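Beta-L-arabinobiosidase (Bacteroides thetaiotaomicron, PDB 5MQR) probably hydrolyses arabinose-containing glycosidic linkages of complex plant pectin, as a large multidomain glycoside hydrolase of a gut bacterium. Local coordinates at residues P38-H41 / D42-S46; Q314-S317 / D318-A322; S390-V393 / N394-D397; R511-G515 / S516-N520; R575-T579 / V580-A584. One frame throughout, in Å; residues are numbered along the deposited sequence.

Contact 1: residues P38-H41 / D42-S46. With NA (sodium ion), chain I.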
loop_
_atom_site.group_PDB
_atom_site.type_symbol
_atom_site.label_atom_id
_atom_site.label_comp_id
_atom_site.label_asym_id
_atom_site.label_seq_id
_atom_site.Cartn_x
_atom_site.Cartn_y
_atom_site.Cartn_z
ATOM N N PRO A 38 -27.538 0.798 3.642
ATOM C CA PRO A 38 -28.215 -0.332 4.310
ATOM C C PRO A 38 -29.113 -1.225 3.421
ATOM O O PRO A 38 -29.484 -2.309 3.841
ATOM C CB PRO A 38 -29.049 0.349 5.401
ATOM C CG PRO A 38 -29.250 1.716 4.924
ATOM C CD PRO A 38 -28.025 2.086 4.144
ATOM N N THR A 39 -29.475 -0.738 2.236
ATOM C CA THR A 39 -30.192 -1.508 1.219
ATOM C C THR A 39 -29.398 -2.749 0.728
ATOM O O THR A 39 -29.988 -3.706 0.257
ATOM C CB THR A 39 -30.607 -0.573 0.044
ATOM O OG1 THR A 39 -31.661 0.278 0.497
ATOM C CG2 THR A 39 -31.140 -1.336 -1.157
ATOM N N TYR A 40 -28.070 -2.717 0.837
ATOM C CA TYR A 40 -27.256 -3.910 0.639
ATOM C C TYR A 40 -26.790 -4.475 1.976
ATOM O O TYR A 40 -26.421 -3.727 2.894
ATOM C CB TYR A 40 -26.025 -3.577 -0.186
ATOM C CG TYR A 40 -26.240 -3.354 -1.673
ATOM C CD1 TYR A 40 -26.972 -2.257 -2.154
ATOM C CD2 TYR A 40 -25.621 -4.194 -2.604
ATOM C CE1 TYR A 40 -27.120 -2.030 -3.523
ATOM C CE2 TYR A 40 -25.753 -3.985 -3.971
ATOM C CZ TYR A 40 -26.499 -2.910 -4.433
ATOM O OH TYR A 40 -26.597 -2.746 -5.801
ATOM N N HIS A 41 -26.719 -5.809 2.045
ATOM C CA HIS A 41 -26.214 -6.500 3.228
ATOM C C HIS A 41 -24.755 -6.225 3.497
ATOM O O HIS A 41 -24.348 -6.214 4.663
ATOM C CB HIS A 41 -26.408 -8.014 3.126
ATOM C CG HIS A 41 -27.842 -8.449 3.170
ATOM N ND1 HIS A 41 -28.226 -9.725 2.851
ATOM C CD2 HIS A 41 -28.981 -7.777 3.460
ATOM C CE1 HIS A 41 -29.533 -9.833 2.965
ATOM N NE2 HIS A 41 -30.015 -8.670 3.345
ATOM N N ASP A 42 -23.976 -6.004 2.431
ATOM C CA ASP A 42 -22.565 -5.616 2.577
ATOM C C ASP A 42 -22.362 -4.103 2.595
ATOM O O ASP A 42 -21.236 -3.642 2.625
ATOM C CB ASP A 42 -21.649 -6.314 1.527
ATOM C CG ASP A 42 -21.872 -5.836 0.079
ATOM O OD1 ASP A 42 -22.675 -4.918 -0.181
ATOM O OD2 ASP A 42 -21.240 -6.412 -0.829
ATOM N N GLY A 43 -23.445 -3.326 2.598
ATOM C CA GLY A 43 -23.369 -1.850 2.544
ATOM C C GLY A 43 -22.802 -1.198 1.274
ATOM O O GLY A 43 -22.602 0.011 1.246
ATOM N N GLN A 44 -22.567 -1.999 0.234
ATOM C CA GLN A 44 -21.740 -1.636 -0.906
ATOM C C GLN A 44 -20.312 -1.297 -0.503
ATOM O O GLN A 44 -19.649 -0.606 -1.230
ATOM C CB GLN A 44 -22.344 -0.497 -1.736
ATOM C CG GLN A 44 -23.721 -0.807 -2.251
ATOM C CD GLN A 44 -24.217 0.251 -3.229
ATOM O OE1 GLN A 44 -24.926 1.168 -2.847
ATOM N NE2 GLN A 44 -23.846 0.117 -4.499
ATOM N N LEU A 45 -19.839 -1.832 0.628
ATOM C CA LEU A 45 -18.462 -1.670 1.071
ATOM C C LEU A 45 -17.594 -2.775 0.501
ATOM O O LEU A 45 -17.955 -3.946 0.572
ATOM C CB LEU A 45 -18.386 -1.731 2.583
ATOM C CG LEU A 45 -19.220 -0.715 3.358
ATOM C CD1 LEU A 45 -19.024 -0.953 4.838
ATOM C CD2 LEU A 45 -18.852 0.728 2.996
ATOM N N SER A 46 -16.464 -2.394 -0.083
ATOM C CA SER A 46 -15.472 -3.336 -0.522
ATOM C C SER A 46 -14.706 -3.790 0.707
ATOM O O SER A 46 -14.449 -2.990 1.608
ATOM C CB SER A 46 -14.511 -2.685 -1.522
ATOM O OG SER A 46 -13.663 -3.657 -2.122
HETATM NA NA NA I . -17.822 0.900 -2.147
HETATM O O HOH W 1 -16.168 0.316 -1.007
HETATM O O HOH W 2 -19.118 2.454 -1.046
HETATM O O HOH W 3 -16.884 3.033 -3.118
#
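Tyr-40 carries most of this local contact, because its phenol ring is covered on one face by the side chain of Gln-44, four residues on. Gln-44 CG sits over the middle of that face, 3.6 Å from the centroid of the Tyr-40 ring, in a CH-pi contact. Beyond CG the amide continues over the ring with its plane only 10° from the ring plane, so a flat aromatic suits this place. Asp-42 points the same way as Tyr-40, and its OD1 lies 3.6 Å from Tyr-40 CB. The backbone of Tyr-40 opens a type I turn: Gly-43 N donates to Tyr-40 O at 3.0 Å. His-41 occupies the second position of that turn and sends its ring away from it, where NE2 hydrogen-bonds Pro-578 O.

Asp-42 then starts a second turn, of type I', closed by Leu-45 N bonding to Asp-42 O. With CG between the backbone N and the carbonyl carbon (chi1 69°), Asp-42 brings OD1 to Gln-44 N, two residues on, which it meets at 3.0 Å in an Asx turn; OD2 is held by Ser-496. Gly-43 and Gln-44 both have positive phi, a conformation that costs glycine least. The amide oxygen of Gln-44 is anchored by Asn-37, while its backbone O points to sodium at 2.5 Å. Three waters, Glu-494 O and Asn-495 OD1 complete six ligands, and one of these waters accepts from Ser-46 N at 2.9 Å. Two overlapping beta turns thus present a backbone carbonyl to a sodium site shared with a distant part of the chain.

Contact 2: residues Q314-S317 / D318-A322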
loop_
_atom_site.group_PDB
_atom_site.type_symbol
_atom_site.label_atom_id
_atom_site.label_comp_id
_atom_site.label_asym_id
_atom_site.label_seq_id
_atom_site.Cartn_x
_atom_site.Cartn_y
_atom_site.Cartn_z
ATOM N N GLN A 314 -9.291 -0.791 18.805
ATOM C CA GLN A 314 -8.024 -1.216 19.373
ATOM C C GLN A 314 -6.835 -0.702 18.590
ATOM O O GLN A 314 -6.954 -0.358 17.415
ATOM C CB GLN A 314 -7.937 -2.745 19.449
ATOM C CG GLN A 314 -7.818 -3.489 18.117
ATOM C CD GLN A 314 -7.632 -4.993 18.336
ATOM O OE1 GLN A 314 -8.597 -5.749 18.534
ATOM N NE2 GLN A 314 -6.377 -5.424 18.333
ATOM N N ARG A 315 -5.693 -0.692 19.276
ATOM C CA ARG A 315 -4.397 -0.630 18.650
ATOM C C ARG A 315 -4.032 -1.974 17.962
ATOM O O ARG A 315 -4.314 -3.038 18.481
ATOM C CB ARG A 315 -3.323 -0.243 19.686
ATOM C CG ARG A 315 -2.091 0.317 18.995
ATOM C CD ARG A 315 -0.979 0.810 19.905
ATOM N NE ARG A 315 -0.216 1.803 19.140
ATOM C CZ ARG A 315 0.745 2.595 19.616
ATOM N NH1 ARG A 315 1.123 2.530 20.893
ATOM N NH2 ARG A 315 1.327 3.467 18.793
ATOM N N LEU A 316 -3.417 -1.898 16.793
ATOM C CA LEU A 316 -2.999 -3.071 16.033
ATOM C C LEU A 316 -1.508 -3.336 16.253
ATOM O O LEU A 316 -0.808 -2.518 16.875
ATOM C CB LEU A 316 -3.301 -2.870 14.542
ATOM C CG LEU A 316 -4.758 -2.498 14.237
ATOM C CD1 LEU A 316 -4.936 -2.090 12.785
ATOM C CD2 LEU A 316 -5.683 -3.647 14.568
ATOM N N SER A 317 -1.031 -4.485 15.758
ATOM C CA SER A 317 0.362 -4.894 15.974
ATOM C C SER A 317 1.353 -4.017 15.194
ATOM O O SER A 317 2.523 -4.003 15.520
ATOM C CB SER A 317 0.589 -6.373 15.618
ATOM O OG SER A 317 0.569 -6.605 14.225
ATOM N N ASP A 318 0.888 -3.314 14.161
ATOM C CA ASP A 318 1.739 -2.369 13.416
ATOM C C ASP A 318 1.753 -0.953 14.005
ATOM O O ASP A 318 2.288 -0.062 13.394
ATOM C CB ASP A 318 1.340 -2.333 11.923
ATOM C CG ASP A 318 -0.050 -1.724 11.675
ATOM O OD1 ASP A 318 -0.729 -1.313 12.652
ATOM O OD2 ASP A 318 -0.464 -1.645 10.486
ATOM N N GLY A 319 1.150 -0.735 15.169
ATOM C CA GLY A 319 1.145 0.586 15.803
ATOM C C GLY A 319 -0.015 1.495 15.388
ATOM O O GLY A 319 -0.210 2.550 15.993
ATOM N N THR A 320 -0.800 1.095 14.392
ATOM C CA THR A 320 -1.961 1.871 13.975
ATOM C C THR A 320 -3.213 1.393 14.732
ATOM O O THR A 320 -3.113 0.593 15.659
ATOM C CB THR A 320 -2.150 1.825 12.449
ATOM O OG1 THR A 320 -2.565 0.520 12.033
ATOM C CG2 THR A 320 -0.855 2.230 11.739
ATOM N N TYR A 321 -4.369 1.943 14.373
ATOM C CA TYR A 321 -5.586 1.723 15.098
ATOM C C TYR A 321 -6.712 1.335 14.130
ATOM O O TYR A 321 -6.649 1.654 12.937
ATOM C CB TYR A 321 -5.911 2.984 15.894
ATOM C CG TYR A 321 -4.894 3.277 16.994
ATOM C CD1 TYR A 321 -3.711 3.982 16.724
ATOM C CD2 TYR A 321 -5.118 2.866 18.289
ATOM C CE1 TYR A 321 -2.785 4.269 17.730
ATOM C CE2 TYR A 321 -4.205 3.134 19.291
ATOM C CZ TYR A 321 -3.033 3.838 19.001
ATOM O OH TYR A 321 -2.144 4.091 20.009
ATOM N N ALA A 322 -7.702 0.612 14.658
ATOM C CA ALA A 322 -8.865 0.174 13.907
ATOM C C ALA A 322 -10.111 0.136 14.797
ATOM O O ALA A 322 -10.039 -0.194 15.986
ATOM C CB ALA A 322 -8.639 -1.196 13.285
#
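A beta hairpin joins strands 311-315 and 321-325 in the BNR repeat-like region, in a four-stranded antiparallel sheet consistent with a propeller blade, and Arg-315 lies across Tyr-321 on one of its faces. The connection is a type I turn with a G1 bulge. Gly-319 N donates to Leu-316 O, and Leu-316 N gives an almost straight bond (173°) to Thr-320 O at 2.8 Å. Gly-319, in the bulge, has phi 89°, where a side chain would press on the preceding carbonyl. Beyond the turn, Gln-314 and Ala-322 form a hydrogen-bonded pair, each N donating to the other's O.

Asp-318 fixes the loop from within: its OD1 takes two bonds, from Thr-320 N and, on the syn side, from Thr-320 OG1 at 2.7 Å. The first makes an Asx turn, since a short carboxylate reaches the N-H two residues on.

Arg-315 is extended, with CG anti to N (chi1 -159°), which carries its aliphatic part across the tyrosine ring. CG stands over the ring face, 3.9 Å from the Tyr-321 ring centroid. The guanidinium is nearly parallel to the ring and has Tyr-321 OH over one face, though that hydroxyl bonds to Thr-269 O. In the guanidinium plane NE donates to Gly-319 O at 3.2 Å, and NH2 adds a weak bond to it. On the other face of the hairpin, Leu-316 CD1 packs against Ala-322 CB at 3.8 Å.

Contact 3: residues S390-V393 / N394-D397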
loop_
_atom_site.group_PDB
_atom_site.type_symbol
_atom_site.label_atom_id
_atom_site.label_comp_id
_atom_site.label_asym_id
_atom_site.label_seq_id
_atom_site.Cartn_x
_atom_site.Cartn_y
_atom_site.Cartn_z
ATOM N N SER A 390 -14.364 -11.114 17.565
ATOM C CA SER A 390 -15.517 -11.960 17.792
ATOM C C SER A 390 -16.814 -11.162 17.606
ATOM O O SER A 390 -16.841 -9.949 17.791
ATOM C CB SER A 390 -15.447 -12.580 19.196
ATOM O OG SER A 390 -15.699 -11.628 20.230
ATOM N N TYR A 391 -17.877 -11.865 17.221
ATOM C CA TYR A 391 -19.222 -11.296 17.018
ATOM C C TYR A 391 -20.250 -12.440 16.855
ATOM O O TYR A 391 -19.870 -13.580 16.609
ATOM C CB TYR A 391 -19.269 -10.373 15.799
ATOM C CG TYR A 391 -18.801 -10.978 14.494
ATOM C CD1 TYR A 391 -17.451 -11.054 14.187
ATOM C CD2 TYR A 391 -19.716 -11.428 13.528
ATOM C CE1 TYR A 391 -17.008 -11.586 12.984
ATOM C CE2 TYR A 391 -19.267 -11.977 12.311
ATOM C CZ TYR A 391 -17.902 -12.056 12.055
ATOM O OH TYR A 391 -17.413 -12.575 10.860
ATOM N N SER A 392 -21.525 -12.135 17.027
ATOM C CA SER A 392 -22.562 -13.116 16.765
ATOM C C SER A 392 -23.236 -12.705 15.481
ATOM O O SER A 392 -23.077 -11.576 15.015
ATOM C CB SER A 392 -23.565 -13.193 17.928
ATOM O OG SER A 392 -24.535 -12.153 17.900
ATOM N N VAL A 393 -23.955 -13.635 14.884
ATOM C CA VAL A 393 -24.824 -13.297 13.765
ATOM C C VAL A 393 -26.224 -13.670 14.188
ATOM O O VAL A 393 -26.470 -14.822 14.565
ATOM C CB VAL A 393 -24.417 -14.009 12.467
ATOM C CG1 VAL A 393 -25.496 -13.857 11.397
ATOM C CG2 VAL A 393 -23.069 -13.469 11.982
ATOM N N ASN A 394 -27.130 -12.692 14.121
ATOM C CA ASN A 394 -28.540 -12.844 14.533
ATOM C C ASN A 394 -28.746 -13.191 16.001
ATOM O O ASN A 394 -29.822 -13.648 16.361
ATOM C CB ASN A 394 -29.251 -13.919 13.676
ATOM C CG ASN A 394 -29.208 -13.623 12.204
ATOM O OD1 ASN A 394 -29.335 -12.486 11.786
ATOM N ND2 ASN A 394 -29.052 -14.652 11.408
ATOM N N LYS A 395 -27.745 -12.998 16.858
ATOM C CA LYS A 395 -27.775 -13.576 18.226
ATOM C C LYS A 395 -28.092 -15.075 18.197
ATOM O O LYS A 395 -28.807 -15.596 19.063
ATOM C CB LYS A 395 -28.771 -12.868 19.126
ATOM C CG LYS A 395 -28.777 -11.357 18.979
ATOM C CD LYS A 395 -29.420 -10.703 20.206
ATOM C CE LYS A 395 -29.478 -9.198 20.024
ATOM N NZ LYS A 395 -30.334 -8.497 21.033
ATOM N N GLU A 396 -27.512 -15.764 17.221
ATOM C CA GLU A 396 -27.830 -17.182 16.965
ATOM C C GLU A 396 -26.585 -18.024 16.724
ATOM O O GLU A 396 -26.412 -19.086 17.325
ATOM C CB GLU A 396 -28.768 -17.277 15.763
ATOM C CG GLU A 396 -29.242 -18.688 15.434
ATOM C CD GLU A 396 -30.429 -18.708 14.475
ATOM O OE1 GLU A 396 -31.552 -18.414 14.934
ATOM O OE2 GLU A 396 -30.243 -19.017 13.273
ATOM N N ASP A 397 -25.756 -17.570 15.791
ATOM C CA ASP A 397 -24.526 -18.260 15.428
ATOM C C ASP A 397 -23.325 -17.426 15.907
ATOM O O ASP A 397 -23.351 -16.210 15.806
ATOM C CB ASP A 397 -24.468 -18.450 13.905
ATOM C CG ASP A 397 -25.604 -19.295 13.378
ATOM O OD1 ASP A 397 -25.984 -20.235 14.097
ATOM O OD2 ASP A 397 -26.115 -19.042 12.246
#
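Asn-394 runs alongside Val-393, the two side chains pointing the same way. Its CB is 3.1 Å from Val-393 O. The next atom, CG, lies anti to the carbonyl carbon (chi1 -58°), which brings it to 3.8 Å from Val-393 CG1. At the tip, ND2 passes 3.6 Å from the same methyl and donates to Thr-356 O, while OD1 accepts from Gly-368 N, so both ends of this buried amide are satisfied. The positive phi of Asn-394 (62°) is one that asparagine tolerates better than most residues.

The chain reverses here between strands 387-393 and 397-403, and the return is marked by a classic beta bulge: Glu-396 and Asp-397 both face Val-393. Val-393 O is gripped by two donors, Glu-396 N at 3.0 Å and the straighter Asp-397 N at 3.1 Å. In exchange Val-393 N bonds to Asp-397 O at 2.8 Å.

A leucine in place of Asn-394 would probably leave Gly-368 N and Thr-356 O without their side-chain partners. Glu-396 and Asp-397 both form salt bridges with Arg-359, Glu-396 also with Lys-365; Lys-395 NZ, beyond the bend, pairs with Glu-98 and hydrogen-bonds Tyr-364 O.

Contact 4: residues R511-G515 / S516-N520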
loop_
_atom_site.group_PDB
_atom_site.type_symbol
_atom_site.label_atom_id
_atom_site.label_comp_id
_atom_site.label_asym_id
_atom_site.label_seq_id
_atom_site.Cartn_x
_atom_site.Cartn_y
_atom_site.Cartn_z
ATOM N N ARG A 511 -23.783 -21.683 -17.371
ATOM C CA ARG A 511 -24.446 -20.580 -18.087
ATOM C C ARG A 511 -23.996 -19.207 -17.632
ATOM O O ARG A 511 -23.446 -19.051 -16.539
ATOM C CB ARG A 511 -25.958 -20.686 -17.947
ATOM C CG ARG A 511 -26.479 -20.535 -16.519
ATOM C CD ARG A 511 -28.010 -20.676 -16.455
ATOM N NE ARG A 511 -28.538 -20.224 -15.154
ATOM C CZ ARG A 511 -29.826 -20.009 -14.872
ATOM N NH1 ARG A 511 -30.783 -20.198 -15.790
ATOM N NH2 ARG A 511 -30.162 -19.603 -13.652
HETATM N N MSE A 512 -24.240 -18.219 -18.487
HETATM C CA MSE A 512 -23.866 -16.832 -18.231
HETATM C C MSE A 512 -25.094 -15.944 -18.198
HETATM O O MSE A 512 -25.952 -16.043 -19.089
HETATM C CB MSE A 512 -22.938 -16.401 -19.353
HETATM C CG MSE A 512 -22.711 -14.897 -19.287
HETATM SE SE MSE A 512 -21.033 -14.469 -20.251
HETATM C CE MSE A 512 -21.528 -15.203 -21.966
ATOM N N LYS A 513 -25.170 -15.042 -17.213
ATOM C CA LYS A 513 -26.295 -14.122 -17.127
ATOM C C LYS A 513 -26.051 -12.939 -18.061
ATOM O O LYS A 513 -25.062 -12.228 -17.891
ATOM C CB LYS A 513 -26.468 -13.646 -15.689
ATOM C CG LYS A 513 -27.678 -12.749 -15.450
ATOM C CD LYS A 513 -27.935 -12.529 -13.960
ATOM C CE LYS A 513 -29.164 -11.673 -13.695
ATOM N NZ LYS A 513 -30.390 -12.239 -14.313
ATOM N N GLY A 514 -26.945 -12.731 -19.034
ATOM C CA GLY A 514 -26.886 -11.580 -19.936
ATOM C C GLY A 514 -27.807 -10.385 -19.641
ATOM O O GLY A 514 -27.683 -9.337 -20.267
ATOM N N GLY A 515 -28.693 -10.526 -18.669
ATOM C CA GLY A 515 -29.746 -9.552 -18.368
ATOM C C GLY A 515 -30.837 -10.368 -17.695
ATOM O O GLY A 515 -30.542 -11.155 -16.776
ATOM N N SER A 516 -32.078 -10.239 -18.169
ATOM C CA SER A 516 -33.156 -11.097 -17.659
ATOM C C SER A 516 -32.975 -12.557 -18.100
ATOM O O SER A 516 -33.450 -13.462 -17.419
ATOM C CB SER A 516 -34.544 -10.571 -18.065
ATOM O OG SER A 516 -34.600 -10.270 -19.440
ATOM N N ARG A 517 -32.299 -12.763 -19.232
ATOM C CA ARG A 517 -32.026 -14.077 -19.784
ATOM C C ARG A 517 -30.579 -14.524 -19.611
ATOM O O ARG A 517 -29.699 -13.746 -19.212
ATOM C CB ARG A 517 -32.387 -14.076 -21.266
ATOM C CG ARG A 517 -33.855 -13.773 -21.504
ATOM C CD ARG A 517 -34.233 -14.041 -22.938
ATOM N NE ARG A 517 -35.534 -13.460 -23.225
ATOM C CZ ARG A 517 -36.720 -13.995 -22.922
ATOM N NH1 ARG A 517 -36.829 -15.175 -22.296
ATOM N NH2 ARG A 517 -37.830 -13.331 -23.251
ATOM N N PHE A 518 -30.361 -15.796 -19.921
ATOM C CA PHE A 518 -29.092 -16.467 -19.740
ATOM C C PHE A 518 -28.619 -17.077 -21.030
ATOM O O PHE A 518 -29.414 -17.455 -21.873
ATOM C CB PHE A 518 -29.258 -17.582 -18.731
ATOM C CG PHE A 518 -29.442 -17.102 -17.331
ATOM C CD1 PHE A 518 -30.697 -16.731 -16.871
ATOM C CD2 PHE A 518 -28.369 -17.033 -16.471
ATOM C CE1 PHE A 518 -30.877 -16.303 -15.565
ATOM C CE2 PHE A 518 -28.535 -16.601 -15.157
ATOM C CZ PHE A 518 -29.791 -16.238 -14.707
ATOM N N ALA A 519 -27.311 -17.161 -21.182
ATOM C CA ALA A 519 -26.720 -17.930 -22.270
ATOM C C ALA A 519 -26.296 -19.269 -21.700
ATOM O O ALA A 519 -25.482 -19.331 -20.792
ATOM C CB ALA A 519 -25.531 -17.193 -22.853
ATOM N N ASN A 520 -26.889 -20.335 -22.201
ATOM C CA ASN A 520 -26.429 -21.665 -21.857
ATOM C C ASN A 520 -25.181 -21.948 -22.694
ATOM O O ASN A 520 -25.252 -22.018 -23.917
ATOM C CB ASN A 520 -27.529 -22.668 -22.130
ATOM C CG ASN A 520 -28.718 -22.491 -21.190
ATOM O OD1 ASN A 520 -28.667 -21.758 -20.188
ATOM N ND2 ASN A 520 -29.795 -23.177 -21.505
HETATM O O HOH W 4 -30.580 -21.533 -18.428
#
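Arg-511 lays its guanidinium flat on one face of Phe-518, the centres 3.5 Å apart and the planes within 4°. CZ stands over the ring centre, a cation-pi stack that leaves the N-H groups pointing outward in the guanidinium plane. NH1 donates to a water at 3.0 Å, and this water donates to Asn-520 OD1 at 2.6 Å, bridging the non-hydrogen-bonded pair Arg-511 and Asn-520. NH2 forms a salt bridge with Glu-503 of the neighbouring strand 498-504. Arginine therefore serves both as a planar lid and as a donor.

Lys-513 also packs against the ring, its CB 3.6 Å from Phe-518 CE2. Its chain bends at the end (chi4 57°), carrying NZ to Gly-515 O, two residues on, at 2.7 Å.

In the backbone, Met-512, present as selenomethionine, exchanges two bonds with Ala-519: Met-512 N to Ala-519 O at 2.8 Å and Ala-519 N to Met-512 O at 2.7 Å. Gly-514 N donates to Arg-517 O and closes the loop. Gly-515 (phi 154°) takes a backbone conformation rare in residues with a CB. These features are those of an antiparallel beta hairpin, here strands 509-513 and 518-523 of the Sialidase-like CBM region.

Contact 5: residues R575-T579 / V580-A584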
loop_
_atom_site.group_PDB
_atom_site.type_symbol
_atom_site.label_atom_id
_atom_site.label_comp_id
_atom_site.label_asym_id
_atom_site.label_seq_id
_atom_site.Cartn_x
_atom_site.Cartn_y
_atom_site.Cartn_z
ATOM N N ARG A 575 -29.421 -13.750 -0.790
ATOM C CA ARG A 575 -30.772 -13.554 -0.278
ATOM C C ARG A 575 -31.000 -12.062 -0.158
ATOM O O ARG A 575 -30.137 -11.346 0.324
ATOM C CB ARG A 575 -30.950 -14.228 1.083
ATOM C CG ARG A 575 -31.307 -15.696 0.960
ATOM C CD ARG A 575 -31.400 -16.382 2.316
ATOM N NE ARG A 575 -31.269 -17.835 2.162
ATOM C CZ ARG A 575 -32.240 -18.745 2.320
ATOM N NH1 ARG A 575 -33.483 -18.408 2.688
ATOM N NH2 ARG A 575 -31.948 -20.037 2.130
ATOM N N THR A 576 -32.167 -11.603 -0.572
ATOM C CA THR A 576 -32.529 -10.198 -0.387
ATOM C C THR A 576 -32.944 -9.909 1.085
ATOM O O THR A 576 -32.567 -8.872 1.665
ATOM C CB THR A 576 -33.552 -9.728 -1.453
ATOM O OG1 THR A 576 -33.910 -8.368 -1.189
ATOM C CG2 THR A 576 -34.819 -10.569 -1.464
ATOM N N PHE A 577 -33.663 -10.851 1.700
ATOM C CA PHE A 577 -34.054 -10.780 3.106
ATOM C C PHE A 577 -32.809 -10.866 4.014
ATOM O O PHE A 577 -31.939 -11.684 3.739
ATOM C CB PHE A 577 -35.003 -11.968 3.422
ATOM C CG PHE A 577 -35.521 -11.992 4.841
ATOM C CD1 PHE A 577 -34.757 -12.516 5.867
ATOM C CD2 PHE A 577 -36.798 -11.507 5.142
ATOM C CE1 PHE A 577 -35.235 -12.552 7.170
ATOM C CE2 PHE A 577 -37.290 -11.539 6.459
ATOM C CZ PHE A 577 -36.498 -12.053 7.468
ATOM N N PRO A 578 -32.697 -10.055 5.079
ATOM C CA PRO A 578 -33.604 -8.953 5.450
ATOM C C PRO A 578 -33.316 -7.620 4.737
ATOM O O PRO A 578 -32.188 -7.349 4.340
ATOM C CB PRO A 578 -33.302 -8.756 6.929
ATOM C CG PRO A 578 -31.864 -9.111 7.033
ATOM C CD PRO A 578 -31.688 -10.291 6.116
ATOM N N THR A 579 -34.341 -6.786 4.627
ATOM C CA THR A 579 -34.211 -5.461 4.045
ATOM C C THR A 579 -34.400 -4.433 5.159
ATOM O O THR A 579 -34.699 -4.792 6.318
ATOM C CB THR A 579 -35.267 -5.235 2.926
ATOM O OG1 THR A 579 -36.552 -5.051 3.521
ATOM C CG2 THR A 579 -35.314 -6.450 1.941
ATOM N N VAL A 580 -34.251 -3.153 4.782
ATOM C CA VAL A 580 -34.594 -2.024 5.657
ATOM C C VAL A 580 -36.078 -1.979 6.038
ATOM O O VAL A 580 -36.414 -1.344 7.034
ATOM C CB VAL A 580 -34.173 -0.639 5.093
ATOM C CG1 VAL A 580 -32.667 -0.567 4.897
ATOM C CG2 VAL A 580 -34.899 -0.272 3.798
ATOM N N ASP A 581 -36.943 -2.661 5.273
ATOM C CA ASP A 581 -38.377 -2.770 5.593
ATOM C C ASP A 581 -38.826 -4.034 6.374
ATOM O O ASP A 581 -39.981 -4.145 6.789
ATOM C CB ASP A 581 -39.192 -2.591 4.295
ATOM C CG ASP A 581 -38.950 -1.223 3.660
ATOM O OD1 ASP A 581 -39.140 -0.205 4.368
ATOM O OD2 ASP A 581 -38.523 -1.152 2.483
ATOM N N THR A 582 -37.922 -4.972 6.591
ATOM C CA THR A 582 -38.217 -6.152 7.391
ATOM C C THR A 582 -38.529 -5.783 8.855
ATOM O O THR A 582 -37.789 -5.004 9.470
ATOM C CB THR A 582 -37.012 -7.102 7.380
ATOM O OG1 THR A 582 -36.721 -7.491 6.029
ATOM C CG2 THR A 582 -37.257 -8.333 8.258
ATOM N N PRO A 583 -39.611 -6.361 9.429
ATOM C CA PRO A 583 -39.860 -6.126 10.839
ATOM C C PRO A 583 -38.689 -6.524 11.761
ATOM O O PRO A 583 -37.938 -7.450 11.476
ATOM C CB PRO A 583 -41.101 -6.995 11.130
ATOM C CG PRO A 583 -41.755 -7.196 9.812
ATOM C CD PRO A 583 -40.623 -7.265 8.844
ATOM N N ALA A 584 -38.555 -5.799 12.858
ATOM C CA ALA A 584 -37.430 -5.985 13.790
ATOM C C ALA A 584 -37.432 -7.350 14.496
ATOM O O ALA A 584 -36.373 -7.889 14.779
ATOM C CB ALA A 584 -37.448 -4.876 14.837
HETATM O O HOH W 5 -35.109 -4.403 9.012
#
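Phe-577 and Thr-582 cross at about a right angle, the ring meeting the methyl of the threonine: Phe-577 CE2 lies 3.7 Å from Thr-582 CG2. The two branches of Thr-582 divide the work. CG2 is anti to its backbone N and goes to the aromatic ring, while OG1, anti to the carbonyl carbon (chi1 -59°), turns toward the backbone of Thr-579 and accepts from Thr-579 N at 2.9 Å with an angle of 164°. A beta-branched residue with one methyl and one hydroxyl suits a place that must meet both a ring and an N-H.

Pro-578, preceded by a cis peptide bond, stands between these partners in the chain. Its CB lies over the rim of one face of the Phe-577 ring and 3.8 Å from Thr-582 OG1. The phenylalanine also meets Tyr-367 edge to face.

Thr-579 answers Thr-582 with its own backbone. It opens a type I turn in which Thr-582 N donates to Thr-579 O at 3.2 Å, from well above the carbonyl plane. Its side-chain OG1, held between the backbone N and the carbonyl carbon, accepts from Asp-581 N at 3.0 Å, an ST turn inside the larger one. A water donates to both Thr-579 O and Thr-582 O, each at 2.8 Å.

A valine in place of Thr-582 would probably leave Thr-579 N without its acceptor. The polar links found between the two halves are hydrogen bonds of backbone N-H and C=O groups, the two threonine hydroxyls and a bridging water, with no salt bridge among them, which implies that the bend depends on short-range directional bonds.

Overall arrangement
Along the chain the five contacts follow in series, none nested in or crossing another, each closing its own short turn. Contact 1 bends the loop before strand 52-57 and joins it to the later sodium ligands. Contact 2 turns a hairpin in a separate four-stranded sheet. Contacts 3 and 4 both reach the ten-stranded mixed sheet, at strands 387-393 and 518-523, its outermost members within this chain; their centres lie about 36 Å apart. Contact 5 lies in the loop between strands 564-570 and 600-610. Contacts 1 and 5 are the one pair that touch: His-41 NE2 of contact 1 probably hydrogen-bonds Pro-578 O, tying the N-terminal loop to the CBM region.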